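Local coordinates for protein glutathione S-transferase (Lodderomyces elongisporus, PDB 4IVF) that probably acts as a glutathione transferase, a dimeric member of the GST superfamily that binds two glutathione molecules per subunit, at residues F[155-160]-F[167-172]. Sequence-based numbering, arbitrary orientation.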
loop_
_atom_site.group_PDB
_atom_site.type_symbol
_atom_site.label_atom_id
_atom_site.label_comp_id
_atom_site.label_asym_id
_atom_site.label_seq_id
_atom_site.Cartn_x
_atom_site.Cartn_y
_atom_site.Cartn_z
ATOM N N GLU F 155 -8.249 -14.896 -5.858
ATOM C CA GLU F 155 -9.041 -16.116 -5.980
ATOM C C GLU F 155 -8.334 -17.255 -5.251
ATOM O O GLU F 155 -8.967 -18.033 -4.542
ATOM C CB GLU F 155 -9.262 -16.467 -7.451
ATOM C CG GLU F 155 -10.100 -17.694 -7.714
ATOM C CD GLU F 155 -11.561 -17.518 -7.331
ATOM O OE1 GLU F 155 -11.940 -16.418 -6.877
ATOM O OE2 GLU F 155 -12.336 -18.486 -7.488
ATOM N N ASP F 156 -7.018 -17.347 -5.435
ATOM C CA ASP F 156 -6.224 -18.319 -4.712
ATOM C C ASP F 156 -6.319 -18.103 -3.189
ATOM O O ASP F 156 -6.479 -19.061 -2.432
ATOM C CB ASP F 156 -4.765 -18.280 -5.166
ATOM C CG ASP F 156 -3.958 -19.434 -4.603
ATOM O OD1 ASP F 156 -4.587 -20.389 -4.108
ATOM O OD2 ASP F 156 -2.710 -19.397 -4.655
ATOM N N ILE F 157 -6.225 -16.848 -2.757
ATOM C CA ILE F 157 -6.318 -16.502 -1.340
ATOM C C ILE F 157 -7.637 -16.999 -0.744
ATOM O O ILE F 157 -7.651 -17.675 0.303
ATOM C CB ILE F 157 -6.133 -14.973 -1.120
ATOM C CG1 ILE F 157 -4.704 -14.578 -1.463
ATOM C CG2 ILE F 157 -6.418 -14.590 0.317
ATOM C CD1 ILE F 157 -4.452 -13.115 -1.423
ATOM N N LEU F 158 -8.737 -16.706 -1.439
ATOM C CA LEU F 158 -10.046 -17.185 -1.016
ATOM C C LEU F 158 -10.116 -18.703 -0.942
ATOM O O LEU F 158 -10.768 -19.249 -0.051
ATOM C CB LEU F 158 -11.139 -16.670 -1.949
ATOM C CG LEU F 158 -11.504 -15.196 -1.815
ATOM C CD1 LEU F 158 -12.503 -14.832 -2.878
ATOM C CD2 LEU F 158 -12.069 -14.918 -0.436
ATOM N N SER F 159 -9.438 -19.379 -1.868
ATOM C CA SER F 159 -9.449 -20.841 -1.935
ATOM C C SER F 159 -8.737 -21.473 -0.739
ATOM O O SER F 159 -9.016 -22.616 -0.370
ATOM C CB SER F 159 -8.814 -21.339 -3.237
ATOM O OG SER F 159 -7.405 -21.266 -3.163
ATOM N N ARG F 160 -7.823 -20.723 -0.138
ATOM C CA ARG F 160 -7.092 -21.198 1.018
ATOM C C ARG F 160 -7.883 -21.033 2.318
ATOM O O ARG F 160 -7.448 -21.485 3.372
ATOM C CB ARG F 160 -5.739 -20.494 1.111
ATOM C CG ARG F 160 -4.846 -20.788 -0.069
ATOM C CD ARG F 160 -3.572 -19.979 -0.020
ATOM N NE ARG F 160 -2.833 -20.097 -1.274
ATOM C CZ ARG F 160 -1.508 -20.054 -1.371
ATOM N NH1 ARG F 160 -0.768 -19.904 -0.278
ATOM N NH2 ARG F 160 -0.926 -20.167 -2.559
ATOM N N LYS F 167 -15.410 -17.562 2.108
ATOM C CA LYS F 167 -16.273 -16.387 2.070
ATOM C C LYS F 167 -15.510 -15.110 2.408
ATOM O O LYS F 167 -15.942 -14.012 2.055
ATOM C CB LYS F 167 -17.449 -16.548 3.036
ATOM C CG LYS F 167 -18.397 -17.677 2.665
ATOM C CD LYS F 167 -18.892 -18.425 3.890
ATOM C CE LYS F 167 -19.897 -17.627 4.692
ATOM N NZ LYS F 167 -20.200 -18.296 5.997
ATOM N N TYR F 168 -14.378 -15.260 3.091
ATOM C CA TYR F 168 -13.605 -14.118 3.574
ATOM C C TYR F 168 -12.138 -14.256 3.196
ATOM O O TYR F 168 -11.606 -15.357 3.140
ATOM C CB TYR F 168 -13.703 -14.026 5.094
ATOM C CG TYR F 168 -15.096 -14.188 5.648
ATOM C CD1 TYR F 168 -16.000 -13.144 5.601
ATOM C CD2 TYR F 168 -15.504 -15.385 6.224
ATOM C CE1 TYR F 168 -17.259 -13.268 6.104
ATOM C CE2 TYR F 168 -16.780 -15.527 6.733
ATOM C CZ TYR F 168 -17.654 -14.457 6.676
ATOM O OH TYR F 168 -18.933 -14.567 7.178
ATOM N N LEU F 169 -11.471 -13.136 2.958
ATOM C CA LEU F 169 -10.034 -13.184 2.722
ATOM C C LEU F 169 -9.271 -13.683 3.943
ATOM O O LEU F 169 -8.275 -14.397 3.811
ATOM C CB LEU F 169 -9.517 -11.810 2.338
ATOM C CG LEU F 169 -9.940 -11.326 0.959
ATOM C CD1 LEU F 169 -9.377 -9.920 0.702
ATOM C CD2 LEU F 169 -9.464 -12.321 -0.087
ATOM N N VAL F 170 -9.713 -13.297 5.134
ATOM C CA VAL F 170 -9.057 -13.772 6.356
ATOM C C VAL F 170 -10.043 -14.299 7.391
ATOM O O VAL F 170 -10.910 -13.567 7.870
ATOM C CB VAL F 170 -8.174 -12.690 7.012
ATOM C CG1 VAL F 170 -7.465 -13.259 8.227
ATOM C CG2 VAL F 170 -7.159 -12.156 6.027
ATOM N N GLY F 171 -9.900 -15.578 7.731
ATOM C CA GLY F 171 -10.679 -16.197 8.790
ATOM C C GLY F 171 -12.187 -16.217 8.607
ATOM O O GLY F 171 -12.695 -16.564 7.536
ATOM N N ASP F 172 -12.900 -15.833 9.661
ATOM C CA ASP F 172 -14.357 -15.913 9.700
ATOM C C ASP F 172 -15.053 -14.552 9.678
ATOM O O ASP F 172 -16.192 -14.424 10.104
ATOM C CB ASP F 172 -14.794 -16.672 10.956
ATOM C CG ASP F 172 -14.325 -15.997 12.244
ATOM O OD1 ASP F 172 -13.430 -15.127 12.186
ATOM O OD2 ASP F 172 -14.851 -16.345 13.324
HETATM O O HOH W 1 -7.068 -17.140 3.031
#
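L158 meets L169 CD2 with its CD2 methyl, 3.7 Å away, and, a little farther off, with its CG. From its base L158 runs beside the loop rather than straight at it: CB makes no close approach, CG comes within 3.9 Å of L169 CD2, and at the fork CD2 alone reaches on, to 3.6 Å from the carbonyl O of Y168. That oxygen is not left to the methyl, since the side-chain amide of N161 donates to it. Elsewhere L158 packs on L200 and L201 of helix 199-209, so a branched, wholly apolar side chain suits a place between loop and helix. I157 adds a second apolar touch: with chi1 at -67° CG2 lies anti to the backbone N, which puts that methyl, and not the longer CG1 arm, against L169 CD2, 3.8 Å away. Beta-branching suits I157, whose side chain also packs on Y110 of helix 102-131; leucine suits buried L169, where one methyl serves both helix residues. Here, in the all-helical C-terminal domain of the GST fold, the loop leading to helix 176-185 turns back against the last turn of helix 137-159, and L169 N donates to D178 of the next helix. No direct hydrogen bond joins the segments; one water bridges them, giving one proton to I157 O at 2.8 Å and the other to L169 O at 3.1 Å.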